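Local coordinates for iron-rich dpsA-homolog protein (Halobacterium salinarum, PDB 1TJO) that sequesters iron in a hollow dodecamer, probably oxidising Fe(II) with hydrogen peroxide and storing it as ferric mineral to protect DNA from oxidative damage, at residues Tyr42-Gln47 / Ala124-Ile129; Leu48-Trp53 / Asp106-Asp111. All coordinates share one frame; numbering follows the deposited sequence.

Contact 1 of 2, residues Tyr42-Gln47 / Ala124-Ile129; sequences YVLYHQ and AIYGDI
L44 and I125 face each other with CA atoms 6.6 Å apart, where the helical segments 42-47 and 124-129 run antiparallel at 160°, their axes 10.4 Å from each other. L44 carries most of the contact. Its CG is anti to the backbone N (chi1 173°), directed at helix 115-142, and both methyls beyond it touch side chains there. CD2 lies over one face of the Y126 ring, 4.0 Å from the ring centroid and 22° off the normal, a CH-pi contact displaced toward the CE2 side of the rim. CD1 meets CE1 of the same ring and, at 3.8 Å, I125 CG2. I129 CD1 closes in from the next turn, 4.0 Å from L44 CD2. The two helices, 24-54 and 115-142, are antiparallel members of the ferritin four-helix bundle, joined through helix 60-87 and the long crossover that carries the short helix 96-102. Y126 reaches further into the bundle, touching A70 of helix 60-87 and A163 and I166 of helix 146-169. At the other end of the contact, Q47 crosses I125 with its amide: NE2 is only 3.3 Å from I125 CD1, a tight approach of a polar nitrogen to a methyl. The buried amide is satisfied at both ends, OE1 by E108 N and NE2 by D122 OD1.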
loop_
_atom_site.group_PDB
_atom_site.type_symbol
_atom_site.label_atom_id
_atom_site.label_comp_id
_atom_site.label_asym_id
_atom_site.label_seq_id
_atom_site.Cartn_x
_atom_site.Cartn_y
_atom_site.Cartn_z
ATOM N N TYR A 42 17.372 -25.429 -11.128
ATOM C CA TYR A 42 18.364 -24.813 -10.259
ATOM C C TYR A 42 19.696 -24.472 -10.964
ATOM O O TYR A 42 20.317 -23.476 -10.653
ATOM C CB TYR A 42 18.592 -25.584 -8.950
ATOM C CG TYR A 42 17.958 -24.851 -7.750
ATOM C CD1 TYR A 42 17.179 -25.536 -6.852
ATOM C CD2 TYR A 42 18.219 -23.512 -7.507
ATOM C CE1 TYR A 42 16.622 -24.922 -5.774
ATOM C CE2 TYR A 42 17.653 -22.881 -6.419
ATOM C CZ TYR A 42 16.859 -23.593 -5.558
ATOM O OH TYR A 42 16.264 -22.966 -4.461
ATOM N N VAL A 43 20.089 -25.289 -11.943
ATOM C CA VAL A 43 21.217 -24.947 -12.795
ATOM C C VAL A 43 20.899 -23.678 -13.605
ATOM O O VAL A 43 21.724 -22.792 -13.697
ATOM C CB VAL A 43 21.716 -26.110 -13.702
ATOM C CG1 VAL A 43 22.328 -27.218 -12.839
ATOM C CG2 VAL A 43 20.657 -26.651 -14.500
ATOM N N LEU A 44 19.674 -23.579 -14.126
ATOM C CA LEU A 44 19.214 -22.403 -14.844
ATOM C C LEU A 44 19.288 -21.184 -13.933
ATOM O O LEU A 44 19.835 -20.155 -14.298
ATOM C CB LEU A 44 17.784 -22.606 -15.367
ATOM C CG LEU A 44 17.168 -21.344 -15.985
ATOM C CD1 LEU A 44 17.948 -20.926 -17.225
ATOM C CD2 LEU A 44 15.673 -21.570 -16.217
ATOM N N TYR A 45 18.724 -21.331 -12.746
ATOM C CA TYR A 45 18.741 -20.246 -11.761
ATOM C C TYR A 45 20.176 -19.735 -11.562
ATOM O O TYR A 45 20.453 -18.493 -11.585
ATOM C CB TYR A 45 18.212 -20.754 -10.414
ATOM C CG TYR A 45 18.530 -19.856 -9.217
ATOM C CD1 TYR A 45 17.796 -18.734 -8.964
ATOM C CD2 TYR A 45 19.553 -20.192 -8.362
ATOM C CE1 TYR A 45 18.089 -17.935 -7.872
ATOM C CE2 TYR A 45 19.899 -19.410 -7.306
ATOM C CZ TYR A 45 19.139 -18.300 -7.029
ATOM O OH TYR A 45 19.473 -17.522 -5.937
ATOM N N HIS A 46 21.106 -20.665 -11.329
ATOM C CA HIS A 46 22.478 -20.244 -11.035
ATOM C C HIS A 46 23.172 -19.582 -12.225
ATOM O O HIS A 46 23.963 -18.649 -12.058
ATOM C CB HIS A 46 23.301 -21.408 -10.495
ATOM C CG HIS A 46 23.127 -21.581 -9.030
ATOM N ND1 HIS A 46 23.631 -20.669 -8.133
ATOM C CD2 HIS A 46 22.467 -22.516 -8.294
ATOM C CE1 HIS A 46 23.308 -21.055 -6.902
ATOM N NE2 HIS A 46 22.597 -22.158 -6.976
ATOM N N GLN A 47 22.822 -20.002 -13.435
ATOM C CA GLN A 47 23.416 -19.409 -14.634
ATOM C C GLN A 47 22.793 -18.051 -14.975
ATOM O O GLN A 47 23.486 -17.139 -15.416
ATOM C CB GLN A 47 23.268 -20.328 -15.810
ATOM C CG GLN A 47 24.117 -19.873 -16.985
ATOM C CD GLN A 47 24.541 -21.013 -17.908
ATOM O OE1 GLN A 47 25.386 -21.829 -17.539
ATOM N NE2 GLN A 47 23.947 -21.073 -19.102
ATOM N N ALA A 124 19.183 -22.218 -24.555
ATOM C CA ALA A 124 19.259 -23.674 -24.742
ATOM C C ALA A 124 18.784 -24.416 -23.495
ATOM O O ALA A 124 18.114 -25.462 -23.585
ATOM C CB ALA A 124 20.664 -24.117 -25.107
ATOM N N ILE A 125 19.139 -23.896 -22.337
ATOM C CA ILE A 125 18.640 -24.457 -21.092
ATOM C C ILE A 125 17.117 -24.343 -21.023
ATOM O O ILE A 125 16.454 -25.308 -20.700
ATOM C CB ILE A 125 19.306 -23.800 -19.876
ATOM C CG1 ILE A 125 20.815 -24.071 -19.851
ATOM C CG2 ILE A 125 18.666 -24.330 -18.652
ATOM C CD1 ILE A 125 21.549 -23.315 -18.800
ATOM N N TYR A 126 16.569 -23.155 -21.294
ATOM C CA TYR A 126 15.119 -22.967 -21.255
ATOM C C TYR A 126 14.408 -23.937 -22.135
ATOM O O TYR A 126 13.420 -24.556 -21.736
ATOM C CB TYR A 126 14.712 -21.552 -21.696
ATOM C CG TYR A 126 14.730 -20.532 -20.572
ATOM C CD1 TYR A 126 15.729 -19.587 -20.510
ATOM C CD2 TYR A 126 13.686 -20.462 -19.634
ATOM C CE1 TYR A 126 15.746 -18.637 -19.512
ATOM C CE2 TYR A 126 13.690 -19.506 -18.628
ATOM C CZ TYR A 126 14.723 -18.595 -18.581
ATOM O OH TYR A 126 14.772 -17.609 -17.631
ATOM N N GLY A 127 14.930 -24.103 -23.343
ATOM C CA GLY A 127 14.313 -24.982 -24.310
ATOM C C GLY A 127 14.257 -26.401 -23.849
ATOM O O GLY A 127 13.226 -27.064 -23.992
ATOM N N ASP A 128 15.329 -26.874 -23.257
ATOM C CA ASP A 128 15.358 -28.246 -22.735
ATOM C C ASP A 128 14.334 -28.446 -21.614
ATOM O O ASP A 128 13.653 -29.471 -21.520
ATOM C CB ASP A 128 16.756 -28.514 -22.177
ATOM C CG ASP A 128 17.814 -28.721 -23.264
ATOM O OD1 ASP A 128 17.530 -28.652 -24.479
ATOM O OD2 ASP A 128 18.983 -28.950 -22.942
ATOM N N ILE A 129 14.217 -27.432 -20.746
ATOM C CA ILE A 129 13.304 -27.484 -19.608
ATOM C C ILE A 129 11.853 -27.421 -20.090
ATOM O O ILE A 129 10.997 -28.089 -19.570
ATOM C CB ILE A 129 13.592 -26.357 -18.595
ATOM C CG1 ILE A 129 14.953 -26.613 -17.930
ATOM C CG2 ILE A 129 12.511 -26.328 -17.528
ATOM C CD1 ILE A 129 15.463 -25.501 -17.032
#

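Contact 2 of 2, residues Leu48-Trp53 / Asp106-Asp111; sequences LKKHHW and DVEDED. With FE (Fe (III) ion), chain J.
K50 and H51 of helix 24-54 both bond to the carboxylate of E108 in the crossover loop of the ferritin fold. The H51-E108 pair is a His-carboxylate hydrogen bond, formed tip to tip: NE2 donates to OE2 at 3.0 Å and 173°, OE2 lying near the ring plane, while the donor stands above the carboxylate plane. D122 OD2 holds ND1 of the same ring, and N121 binds E108 OE1. The salt bridge comes from K50, whose fully extended chain places K50 NZ 2.9 Å from E108 OE2, on its anti lone pair. An alanine in place of E108 would probably leave the K50 ammonium without its charge mate and H51 NE2 without this acceptor. Further bonds hold NZ to the loop: it donates to D111 O at 2.8 Å and to a water at 3.1 Å, which in turn lies within bonding range of E108 O and of E110 OE1, itself bonded to S95 N of a neighbouring subunit. Within the loop, D109 OD2 accepts from D111 N, an Asx turn, and also bonds Y113 OH. Metal binding falls to the next helix residue: H52 NE2 coordinates a ferric iron at 2.2 Å, beside two waters and D79 and E83 of a neighbouring subunit.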
loop_
_atom_site.group_PDB
_atom_site.type_symbol
_atom_site.label_atom_id
_atom_site.label_comp_id
_atom_site.label_asym_id
_atom_site.label_seq_id
_atom_site.Cartn_x
_atom_site.Cartn_y
_atom_site.Cartn_z
ATOM N N LEU A 48 21.509 -17.902 -14.668
ATOM C CA LEU A 48 20.839 -16.608 -14.814
ATOM C C LEU A 48 21.465 -15.622 -13.833
ATOM O O LEU A 48 21.716 -14.464 -14.174
ATOM C CB LEU A 48 19.339 -16.736 -14.566
ATOM C CG LEU A 48 18.554 -17.473 -15.631
ATOM C CD1 LEU A 48 17.141 -17.703 -15.212
ATOM C CD2 LEU A 48 18.543 -16.759 -16.975
ATOM N N LYS A 49 21.694 -16.086 -12.608
ATOM C CA LYS A 49 22.389 -15.252 -11.616
ATOM C C LYS A 49 23.745 -14.829 -12.110
ATOM O O LYS A 49 24.059 -13.674 -12.069
ATOM C CB LYS A 49 22.528 -15.965 -10.269
ATOM C CG LYS A 49 21.237 -16.081 -9.440
ATOM C CD LYS A 49 20.605 -14.770 -9.201
ATOM C CE LYS A 49 21.243 -13.977 -8.164
ATOM N NZ LYS A 49 20.161 -13.306 -7.261
ATOM N N LYS A 50 24.537 -15.761 -12.642
ATOM C CA LYS A 50 25.831 -15.427 -13.208
ATOM C C LYS A 50 25.715 -14.321 -14.247
ATOM O O LYS A 50 26.467 -13.362 -14.245
ATOM C CB LYS A 50 26.402 -16.647 -13.906
ATOM C CG LYS A 50 27.711 -16.376 -14.570
ATOM C CD LYS A 50 28.224 -17.661 -15.194
ATOM C CE LYS A 50 29.556 -17.418 -15.841
ATOM N NZ LYS A 50 30.106 -18.592 -16.609
ATOM N N HIS A 51 24.815 -14.497 -15.185
ATOM C CA HIS A 51 24.655 -13.522 -16.259
ATOM C C HIS A 51 24.157 -12.159 -15.775
ATOM O O HIS A 51 24.632 -11.136 -16.288
ATOM C CB HIS A 51 23.810 -14.118 -17.369
ATOM C CG HIS A 51 24.452 -15.320 -17.990
ATOM N ND1 HIS A 51 23.760 -16.240 -18.743
ATOM C CD2 HIS A 51 25.737 -15.750 -17.951
ATOM C CE1 HIS A 51 24.600 -17.190 -19.136
ATOM N NE2 HIS A 51 25.803 -16.915 -18.671
ATOM N N HIS A 52 23.199 -12.163 -14.835
ATOM C CA HIS A 52 22.774 -10.965 -14.080
ATOM C C HIS A 52 23.956 -10.212 -13.443
ATOM O O HIS A 52 24.096 -9.039 -13.600
ATOM C CB HIS A 52 21.736 -11.440 -13.064
ATOM C CG HIS A 52 21.427 -10.500 -11.945
ATOM N ND1 HIS A 52 20.565 -9.431 -12.095
ATOM C CD2 HIS A 52 21.736 -10.557 -10.635
ATOM C CE1 HIS A 52 20.365 -8.863 -10.914
ATOM N NE2 HIS A 52 21.084 -9.508 -10.011
ATOM N N TRP A 53 24.858 -10.928 -12.780
ATOM C CA TRP A 53 25.977 -10.301 -12.127
ATOM C C TRP A 53 26.952 -9.692 -13.118
ATOM O O TRP A 53 27.493 -8.624 -12.873
ATOM C CB TRP A 53 26.711 -11.329 -11.265
ATOM C CG TRP A 53 25.920 -11.912 -10.109
ATOM C CD1 TRP A 53 24.923 -11.292 -9.332
ATOM C CD2 TRP A 53 26.065 -13.216 -9.570
ATOM N NE1 TRP A 53 24.450 -12.176 -8.405
ATOM C CE2 TRP A 53 25.144 -13.350 -8.507
ATOM C CE3 TRP A 53 26.886 -14.280 -9.868
ATOM C CZ2 TRP A 53 25.056 -14.494 -7.750
ATOM C CZ3 TRP A 53 26.795 -15.417 -9.106
ATOM C CH2 TRP A 53 25.889 -15.523 -8.087
ATOM N N ASP A 106 23.193 -28.213 -20.194
ATOM C CA ASP A 106 24.595 -27.839 -20.325
ATOM C C ASP A 106 24.864 -26.574 -19.533
ATOM O O ASP A 106 24.141 -25.609 -19.682
ATOM C CB ASP A 106 24.928 -27.557 -21.784
ATOM C CG ASP A 106 24.623 -28.723 -22.675
ATOM O OD1 ASP A 106 25.136 -29.824 -22.393
ATOM O OD2 ASP A 106 23.844 -28.629 -23.636
ATOM N N VAL A 107 25.907 -26.594 -18.715
ATOM C CA VAL A 107 26.293 -25.490 -17.863
ATOM C C VAL A 107 27.532 -24.813 -18.428
ATOM O O VAL A 107 28.454 -25.499 -18.880
ATOM C CB VAL A 107 26.568 -25.994 -16.416
ATOM C CG1 VAL A 107 25.506 -26.970 -15.958
ATOM C CG2 VAL A 107 27.885 -26.657 -16.298
ATOM N N GLU A 108 27.583 -23.493 -18.428
ATOM C CA GLU A 108 28.799 -22.779 -18.792
ATOM C C GLU A 108 29.911 -23.106 -17.843
ATOM O O GLU A 108 29.680 -23.265 -16.656
ATOM C CB GLU A 108 28.635 -21.252 -18.690
ATOM C CG GLU A 108 27.956 -20.653 -19.861
ATOM C CD GLU A 108 27.807 -19.149 -19.818
ATOM O OE1 GLU A 108 27.212 -18.642 -20.780
ATOM O OE2 GLU A 108 28.304 -18.469 -18.879
ATOM N N ASP A 109 31.137 -23.073 -18.344
ATOM C CA ASP A 109 32.287 -23.115 -17.456
ATOM C C ASP A 109 32.412 -21.753 -16.745
ATOM O O ASP A 109 31.606 -20.862 -16.975
ATOM C CB ASP A 109 33.558 -23.567 -18.177
ATOM C CG ASP A 109 34.128 -22.569 -19.149
ATOM O OD1 ASP A 109 35.025 -23.013 -19.911
ATOM O OD2 ASP A 109 33.871 -21.368 -19.212
ATOM N N GLU A 110 33.401 -21.596 -15.890
ATOM C CA GLU A 110 33.427 -20.428 -14.983
ATOM C C GLU A 110 33.966 -19.142 -15.577
ATOM O O GLU A 110 33.975 -18.082 -14.896
ATOM C CB GLU A 110 34.185 -20.790 -13.691
ATOM C CG GLU A 110 33.397 -21.763 -12.838
ATOM C CD GLU A 110 32.127 -21.129 -12.293
ATOM O OE1 GLU A 110 31.033 -21.666 -12.582
ATOM O OE2 GLU A 110 32.240 -20.118 -11.579
ATOM N N ASP A 111 34.416 -19.176 -16.822
ATOM C CA ASP A 111 34.805 -17.938 -17.459
ATOM C C ASP A 111 33.536 -17.190 -17.834
ATOM O O ASP A 111 32.439 -17.765 -17.825
ATOM C CB ASP A 111 35.664 -18.178 -18.680
ATOM C CG ASP A 111 37.029 -18.758 -18.331
ATOM O OD1 ASP A 111 37.478 -18.656 -17.163
ATOM O OD2 ASP A 111 37.729 -19.293 -19.203
HETATM FE FE FE J . 21.376 -8.932 -7.913
HETATM O O HOH W 1 29.354 -20.987 -14.793
HETATM O O HOH W 2 20.372 -7.249 -7.994
HETATM O O HOH W 3 19.319 -9.840 -7.417
#

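How the contacts relate
Helix 24-54 supplies one side of both contacts, whose centres lie 10 Å apart, and along the chain contact 2 is nested inside the loop closed by contact 1. Their direct join is Q47 OE1, 2.9 Å from E108 N, linking the crossover loop to helix 24-54. Packing adds to it: I125 CD1 lies 3.6 Å from D106 O, and Y126 OH 3.4 Å from L48 CD1. D122, on helix 115-142, serves both contacts, one carboxylate oxygen for each. Contact 2 contributes an iron ligand to the site shared between subunits, whereas the Q47 side chain of contact 1 remains about 14 Å from a bound iron.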